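Local coordinates for protein signal transduction histidine kinase, LytS (Clostridium beijerinckii, PDB 5XSJ) that is probably a membrane sensor kinase that autophosphorylates on histidine in two-component signalling, represented here by its N-terminal, all-helical domain, at residues Val29-Ile40 / Phe111-Asp122. Residues are numbered along the deposited sequence; the frame is centred on the assembly and turned at random.
Sequences VDSSLDNFNQYI and FVAAKNIASYCD
Phe111 reaches from helix 104-133 to the Phe36 and Ile40 side chains of helix 15-42. Its CB does not set out straight at the facing helix; from there CG stands anti to the backbone N (chi1 -165°), which carries the ring across. Along one side of the ring CD1 and CE1 both meet Phe36, whose CE2 lies in the plane of the Phe111 ring at its edge, 3.5 Å from CE1. The two ring planes are 72° apart with centroids 5.6 Å from each other. At the far end, CZ lies 3.6 Å and CE2 3.8 Å from Ile40 CG2, and this methyl makes a CH-pi contact over one face of the ring. Lys115 CE lies over the centre of the opposite face, so the Phe111 ring is held between two aliphatic groups. Beyond it the lysine chain bends at its last torsion, and NZ donates to Asn37 OD1 at 3.0 Å from well above the carbonyl plane, missing the lone pairs.

Past this aromatic end, Ala114 CB touches Phe36 CE2, and Leu33 straddles the next turn, CD1 against Lys115 CA and CD2 3.8 Å from Ala118 CB. Val29 CG1 closes the row on Cys121 CB. Beside it the carboxylates of Asp30 and Asp122 approach from opposite directions with planes nearly perpendicular, OD1 to OD1 2.6 Å; Lys26 makes a long, weak ion pair with each acid.

The local axes run antiparallel (166°) and approach to 10.0 Å; the contact joins the first and last helices of an up-and-down four-helix bundle, the fold of this N-terminal part of the sensor kinase.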
ATOM      1  N   VAL B  29     -19.038   5.398   9.210  1.00 28.14           N
ATOM      2  CA  VAL B  29     -18.038   5.685   8.191  1.00 29.14           C
ATOM      3  C   VAL B  29     -17.874   4.475   7.277  1.00 28.31           C
ATOM      4  O   VAL B  29     -17.927   4.611   6.060  1.00 28.30           O
ATOM      5  CB  VAL B  29     -16.665   6.057   8.806  1.00 30.12           C
ATOM      6  CG1 VAL B  29     -15.678   6.300   7.711  1.00 29.36           C
ATOM      7  CG2 VAL B  29     -16.782   7.306   9.699  1.00 28.82           C
ATOM      8  N   ASP B  30     -17.696   3.295   7.866  1.00 28.68           N
ATOM      9  CA  ASP B  30     -17.568   2.068   7.078  1.00 29.73           C
ATOM     10  C   ASP B  30     -18.790   1.835   6.197  1.00 31.54           C
ATOM     11  O   ASP B  30     -18.661   1.522   5.018  1.00 30.70           O
ATOM     12  CB  ASP B  30     -17.340   0.855   7.986  1.00 30.10           C
ATOM     13  CG  ASP B  30     -16.014   0.941   8.753  1.00 37.60           C
ATOM     14  OD1 ASP B  30     -15.223   1.878   8.488  1.00 36.66           O
ATOM     15  OD2 ASP B  30     -15.758   0.074   9.621  1.00 39.15           O
ATOM     16  N   SER B  31     -19.983   2.000   6.753  1.00 29.65           N
ATOM     17  CA  SER B  31     -21.181   1.746   5.965  1.00 27.71           C
ATOM     18  C   SER B  31     -21.353   2.803   4.875  1.00 29.70           C
ATOM     19  O   SER B  31     -21.830   2.515   3.760  1.00 28.46           O
ATOM     20  CB  SER B  31     -22.409   1.698   6.868  1.00 29.40           C
ATOM     21  OG  SER B  31     -23.589   1.711   6.092  1.00 34.89           O
ATOM     22  N   SER B  32     -20.967   4.036   5.192  1.00 28.31           N
ATOM     23  CA  SER B  32     -21.034   5.110   4.198  1.00 27.29           C
ATOM     24  C   SER B  32     -20.157   4.796   2.979  1.00 28.89           C
ATOM     25  O   SER B  32     -20.595   4.955   1.831  1.00 29.68           O
ATOM     26  CB  SER B  32     -20.615   6.446   4.821  1.00 27.73           C
ATOM     27  OG  SER B  32     -20.588   7.463   3.847  1.00 31.11           O
ATOM     28  N   LEU B  33     -18.927   4.340   3.236  1.00 27.84           N
ATOM     29  CA  LEU B  33     -17.968   3.978   2.188  1.00 29.36           C
ATOM     30  C   LEU B  33     -18.502   2.848   1.320  1.00 28.33           C
ATOM     31  O   LEU B  33     -18.454   2.912   0.092  1.00 30.14           O
ATOM     32  CB  LEU B  33     -16.615   3.567   2.807  1.00 28.03           C
ATOM     33  CG  LEU B  33     -15.538   3.134   1.796  1.00 30.25           C
ATOM     34  CD1 LEU B  33     -15.133   4.284   0.857  1.00 28.98           C
ATOM     35  CD2 LEU B  33     -14.318   2.547   2.479  1.00 28.40           C
ATOM     36  N   ASP B  34     -19.021   1.816   1.973  1.00 29.13           N
ATOM     37  CA  ASP B  34     -19.523   0.639   1.291  1.00 29.13           C
ATOM     38  C   ASP B  34     -20.661   0.991   0.329  1.00 33.51           C
ATOM     39  O   ASP B  34     -20.675   0.553  -0.830  1.00 32.92           O
ATOM     40  CB  ASP B  34     -19.976  -0.384   2.330  1.00 32.17           C
ATOM     41  CG  ASP B  34     -20.447  -1.677   1.708  1.00 37.14           C
ATOM     42  OD1 ASP B  34     -20.048  -1.979   0.560  1.00 41.45           O
ATOM     43  OD2 ASP B  34     -21.220  -2.396   2.370  1.00 42.26           O
ATOM     44  N   ASN B  35     -21.601   1.810   0.798  1.00 29.37           N
ATOM     45  CA  ASN B  35     -22.712   2.221  -0.036  1.00 30.30           C
ATOM     46  C   ASN B  35     -22.241   3.130  -1.157  1.00 29.80           C
ATOM     47  O   ASN B  35     -22.664   2.970  -2.298  1.00 30.40           O
ATOM     48  CB  ASN B  35     -23.789   2.901   0.816  1.00 29.44           C
ATOM     49  CG  ASN B  35     -24.633   1.895   1.566  1.00 31.82           C
ATOM     50  OD1 ASN B  35     -25.521   1.288   0.988  1.00 33.99           O
ATOM     51  ND2 ASN B  35     -24.330   1.677   2.849  1.00 30.91           N
ATOM     52  N   PHE B  36     -21.342   4.057  -0.826  1.00 28.51           N
ATOM     53  CA  PHE B  36     -20.684   4.907  -1.825  1.00 28.33           C
ATOM     54  C   PHE B  36     -20.062   4.084  -2.956  1.00 30.43           C
ATOM     55  O   PHE B  36     -20.323   4.335  -4.127  1.00 29.87           O
ATOM     56  CB  PHE B  36     -19.610   5.773  -1.149  1.00 25.65           C
ATOM     57  CG  PHE B  36     -18.678   6.460  -2.108  1.00 27.15           C
ATOM     58  CD1 PHE B  36     -19.095   7.560  -2.841  1.00 27.62           C
ATOM     59  CD2 PHE B  36     -17.368   6.020  -2.256  1.00 28.14           C
ATOM     60  CE1 PHE B  36     -18.233   8.207  -3.716  1.00 27.12           C
ATOM     61  CE2 PHE B  36     -16.498   6.663  -3.128  1.00 28.61           C
ATOM     62  CZ  PHE B  36     -16.929   7.757  -3.861  1.00 29.05           C
ATOM     63  N   ASN B  37     -19.232   3.105  -2.587  1.00 30.06           N
ATOM     64  CA  ASN B  37     -18.614   2.191  -3.543  1.00 32.33           C
ATOM     65  C   ASN B  37     -19.637   1.529  -4.462  1.00 31.75           C
ATOM     66  O   ASN B  37     -19.503   1.558  -5.688  1.00 33.49           O
ATOM     67  CB  ASN B  37     -17.820   1.112  -2.805  1.00 30.43           C
ATOM     68  CG  ASN B  37     -16.500   1.630  -2.229  1.00 33.56           C
ATOM     69  OD1 ASN B  37     -15.972   2.656  -2.659  1.00 32.87           O
ATOM     70  ND2 ASN B  37     -15.960   0.905  -1.261  1.00 30.11           N
ATOM     71  N   GLN B  38     -20.663   0.930  -3.872  1.00 31.92           N
ATOM     72  CA  GLN B  38     -21.711   0.281  -4.663  1.00 33.58           C
ATOM     73  C   GLN B  38     -22.415   1.259  -5.577  1.00 33.81           C
ATOM     74  O   GLN B  38     -22.765   0.911  -6.704  1.00 37.58           O
ATOM     75  CB  GLN B  38     -22.734  -0.400  -3.754  1.00 33.82           C
ATOM     76  CG  GLN B  38     -22.154  -1.581  -2.960  1.00 33.95           C
ATOM     77  CD  GLN B  38     -23.148  -2.112  -1.951  1.00 39.71           C
ATOM     78  OE1 GLN B  38     -24.239  -2.566  -2.311  1.00 44.30           O
ATOM     79  NE2 GLN B  38     -22.803  -2.011  -0.675  1.00 37.41           N
ATOM     80  N   TYR B  39     -22.619   2.487  -5.109  1.00 30.63           N
ATOM     81  CA  TYR B  39     -23.298   3.473  -5.938  1.00 30.95           C
ATOM     82  C   TYR B  39     -22.490   3.811  -7.183  1.00 34.19           C
ATOM     83  O   TYR B  39     -23.031   3.824  -8.288  1.00 33.64           O
ATOM     84  CB  TYR B  39     -23.586   4.753  -5.162  1.00 31.45           C
ATOM     85  CG  TYR B  39     -24.265   5.804  -6.015  1.00 31.52           C
ATOM     86  CD1 TYR B  39     -25.548   5.587  -6.530  1.00 33.82           C
ATOM     87  CD2 TYR B  39     -23.634   6.999  -6.317  1.00 31.18           C
ATOM     88  CE1 TYR B  39     -26.184   6.542  -7.325  1.00 34.87           C
ATOM     89  CE2 TYR B  39     -24.259   7.969  -7.107  1.00 34.49           C
ATOM     90  CZ  TYR B  39     -25.536   7.729  -7.605  1.00 36.92           C
ATOM     91  OH  TYR B  39     -26.162   8.683  -8.373  1.00 38.14           O
ATOM     92  N   ILE B  40     -21.198   4.081  -7.005  1.00 32.43           N
ATOM     93  CA  ILE B  40     -20.331   4.401  -8.136  1.00 33.59           C
ATOM     94  C   ILE B  40     -20.245   3.235  -9.126  1.00 35.11           C
ATOM     95  O   ILE B  40     -20.128   3.451 -10.334  1.00 36.95           O
ATOM     96  CB  ILE B  40     -18.893   4.780  -7.664  1.00 33.29           C
ATOM     97  CG1 ILE B  40     -18.927   6.035  -6.788  1.00 30.78           C
ATOM     98  CG2 ILE B  40     -17.949   4.982  -8.858  1.00 34.37           C
ATOM     99  CD1 ILE B  40     -19.759   7.180  -7.390  1.00 32.75           C
ATOM    100  N   PHE B 111     -11.954   8.933  -6.289  1.00 31.21           N
ATOM    101  CA  PHE B 111     -12.551   7.655  -5.929  1.00 32.69           C
ATOM    102  C   PHE B 111     -11.618   6.905  -4.986  1.00 31.04           C
ATOM    103  O   PHE B 111     -12.037   6.387  -3.952  1.00 31.33           O
ATOM    104  CB  PHE B 111     -12.822   6.835  -7.195  1.00 32.56           C
ATOM    105  CG  PHE B 111     -13.749   5.678  -6.994  1.00 33.61           C
ATOM    106  CD1 PHE B 111     -14.614   5.638  -5.915  1.00 32.48           C
ATOM    107  CD2 PHE B 111     -13.752   4.621  -7.894  1.00 33.63           C
ATOM    108  CE1 PHE B 111     -15.485   4.565  -5.737  1.00 33.34           C
ATOM    109  CE2 PHE B 111     -14.615   3.557  -7.726  1.00 33.11           C
ATOM    110  CZ  PHE B 111     -15.482   3.526  -6.644  1.00 34.98           C
ATOM    111  N   VAL B 112     -10.347   6.856  -5.368  1.00 32.01           N
ATOM    112  CA  VAL B 112      -9.293   6.283  -4.547  1.00 31.60           C
ATOM    113  C   VAL B 112      -9.117   7.031  -3.229  1.00 29.27           C
ATOM    114  O   VAL B 112      -9.058   6.410  -2.163  1.00 27.87           O
ATOM    115  CB  VAL B 112      -7.955   6.276  -5.320  1.00 34.17           C
ATOM    116  CG1 VAL B 112      -6.790   6.017  -4.385  1.00 31.75           C
ATOM    117  CG2 VAL B 112      -8.009   5.226  -6.411  1.00 36.78           C
ATOM    118  N   ALA B 113      -9.036   8.357  -3.290  1.00 28.80           N
ATOM    119  CA  ALA B 113      -8.836   9.139  -2.062  1.00 29.24           C
ATOM    120  C   ALA B 113      -9.963   8.901  -1.056  1.00 29.00           C
ATOM    121  O   ALA B 113      -9.707   8.748   0.134  1.00 29.26           O
ATOM    122  CB  ALA B 113      -8.709  10.628  -2.377  1.00 27.95           C
ATOM    123  N   ALA B 114     -11.201   8.824  -1.531  1.00 29.41           N
ATOM    124  CA  ALA B 114     -12.330   8.545  -0.640  1.00 29.39           C
ATOM    125  C   ALA B 114     -12.142   7.242   0.136  1.00 28.50           C
ATOM    126  O   ALA B 114     -12.405   7.190   1.334  1.00 28.52           O
ATOM    127  CB  ALA B 114     -13.631   8.507  -1.432  1.00 27.08           C
ATOM    128  N   LYS B 115     -11.683   6.185  -0.538  1.00 30.42           N
ATOM    129  CA  LYS B 115     -11.374   4.918   0.146  1.00 29.42           C
ATOM    130  C   LYS B 115     -10.262   5.093   1.159  1.00 29.18           C
ATOM    131  O   LYS B 115     -10.345   4.600   2.287  1.00 30.93           O
ATOM    132  CB  LYS B 115     -10.933   3.837  -0.838  1.00 31.06           C
ATOM    133  CG  LYS B 115     -11.859   3.592  -2.025  1.00 38.10           C
ATOM    134  CD  LYS B 115     -11.153   2.666  -3.039  1.00 38.80           C
ATOM    135  CE  LYS B 115     -12.018   2.402  -4.240  1.00 40.65           C
ATOM    136  NZ  LYS B 115     -13.333   1.871  -3.771  1.00 42.60           N
ATOM    137  N   ASN B 116      -9.188   5.746   0.723  1.00 28.79           N
ATOM    138  CA  ASN B 116      -8.030   5.978   1.589  1.00 29.03           C
ATOM    139  C   ASN B 116      -8.426   6.805   2.789  1.00 27.19           C
ATOM    140  O   ASN B 116      -8.076   6.476   3.915  1.00 29.00           O
ATOM    141  CB  ASN B 116      -6.888   6.695   0.837  1.00 26.09           C
ATOM    142  CG  ASN B 116      -6.193   5.800  -0.177  1.00 29.82           C
ATOM    143  OD1 ASN B 116      -6.229   4.575  -0.062  1.00 29.12           O
ATOM    144  ND2 ASN B 116      -5.537   6.410  -1.163  1.00 29.97           N
ATOM    145  N   ILE B 117      -9.151   7.893   2.547  1.00 25.43           N
ATOM    146  CA  ILE B 117      -9.498   8.780   3.643  1.00 27.28           C
ATOM    147  C   ILE B 117     -10.439   8.081   4.626  1.00 26.58           C
ATOM    148  O   ILE B 117     -10.312   8.248   5.834  1.00 25.56           O
ATOM    149  CB  ILE B 117     -10.133  10.079   3.141  1.00 27.93           C
ATOM    150  CG1 ILE B 117      -9.132  10.861   2.286  1.00 24.99           C
ATOM    151  CG2 ILE B 117     -10.589  10.932   4.319  1.00 25.86           C
ATOM    152  CD1 ILE B 117      -9.750  12.070   1.584  1.00 28.68           C
ATOM    153  N   ALA B 118     -11.361   7.272   4.114  1.00 27.87           N
ATOM    154  CA  ALA B 118     -12.246   6.528   5.006  1.00 28.16           C
ATOM    155  C   ALA B 118     -11.413   5.621   5.915  1.00 30.24           C
ATOM    156  O   ALA B 118     -11.705   5.488   7.103  1.00 30.43           O
ATOM    157  CB  ALA B 118     -13.274   5.726   4.204  1.00 27.54           C
ATOM    158  N   SER B 119     -10.337   5.042   5.380  1.00 30.18           N
ATOM    159  CA  SER B 119      -9.486   4.178   6.202  1.00 28.75           C
ATOM    160  C   SER B 119      -8.764   4.976   7.267  1.00 28.07           C
ATOM    161  O   SER B 119      -8.582   4.478   8.367  1.00 29.99           O
ATOM    162  CB  SER B 119      -8.475   3.399   5.351  1.00 30.62           C
ATOM    163  OG  SER B 119      -7.396   4.225   4.936  1.00 33.55           O
ATOM    164  N   TYR B 120      -8.367   6.215   6.978  1.00 29.14           N
ATOM    165  CA  TYR B 120      -7.775   7.046   8.038  1.00 29.53           C
ATOM    166  C   TYR B 120      -8.779   7.247   9.174  1.00 31.43           C
ATOM    167  O   TYR B 120      -8.404   7.189  10.346  1.00 30.62           O
ATOM    168  CB  TYR B 120      -7.332   8.419   7.523  1.00 29.28           C
ATOM    169  CG  TYR B 120      -6.409   8.395   6.325  1.00 29.77           C
ATOM    170  CD1 TYR B 120      -5.551   7.322   6.087  1.00 28.33           C
ATOM    171  CD2 TYR B 120      -6.407   9.453   5.422  1.00 27.97           C
ATOM    172  CE1 TYR B 120      -4.721   7.312   4.977  1.00 28.90           C
ATOM    173  CE2 TYR B 120      -5.578   9.459   4.331  1.00 26.46           C
ATOM    174  CZ  TYR B 120      -4.745   8.392   4.102  1.00 28.15           C
ATOM    175  OH  TYR B 120      -3.937   8.426   3.000  1.00 29.42           O
ATOM    176  N   CYS B 121     -10.050   7.497   8.822  1.00 28.61           N
ATOM    177  CA  CYS B 121     -11.108   7.666   9.826  1.00 29.78           C
ATOM    178  C   CYS B 121     -11.205   6.432  10.748  1.00 28.79           C
ATOM    179  O   CYS B 121     -11.293   6.560  11.963  1.00 28.75           O
ATOM    180  CB  CYS B 121     -12.467   7.950   9.146  1.00 27.12           C
ATOM    181  SG  CYS B 121     -12.566   9.572   8.316  1.00 28.90           S
ATOM    182  N   ASP B 122     -11.158   5.241  10.166  1.00 30.70           N
ATOM    183  CA  ASP B 122     -11.135   4.008  10.953  1.00 33.07           C
ATOM    184  C   ASP B 122     -10.029   3.947  11.979  1.00 33.82           C
ATOM    185  O   ASP B 122     -10.252   3.470  13.092  1.00 35.14           O
ATOM    186  CB  ASP B 122     -11.013   2.789  10.046  1.00 33.98           C
ATOM    187  CG  ASP B 122     -12.320   2.424   9.421  1.00 39.53           C
ATOM    188  OD1 ASP B 122     -13.346   3.002   9.852  1.00 42.29           O
ATOM    189  OD2 ASP B 122     -12.328   1.575   8.504  1.00 43.64           O
TER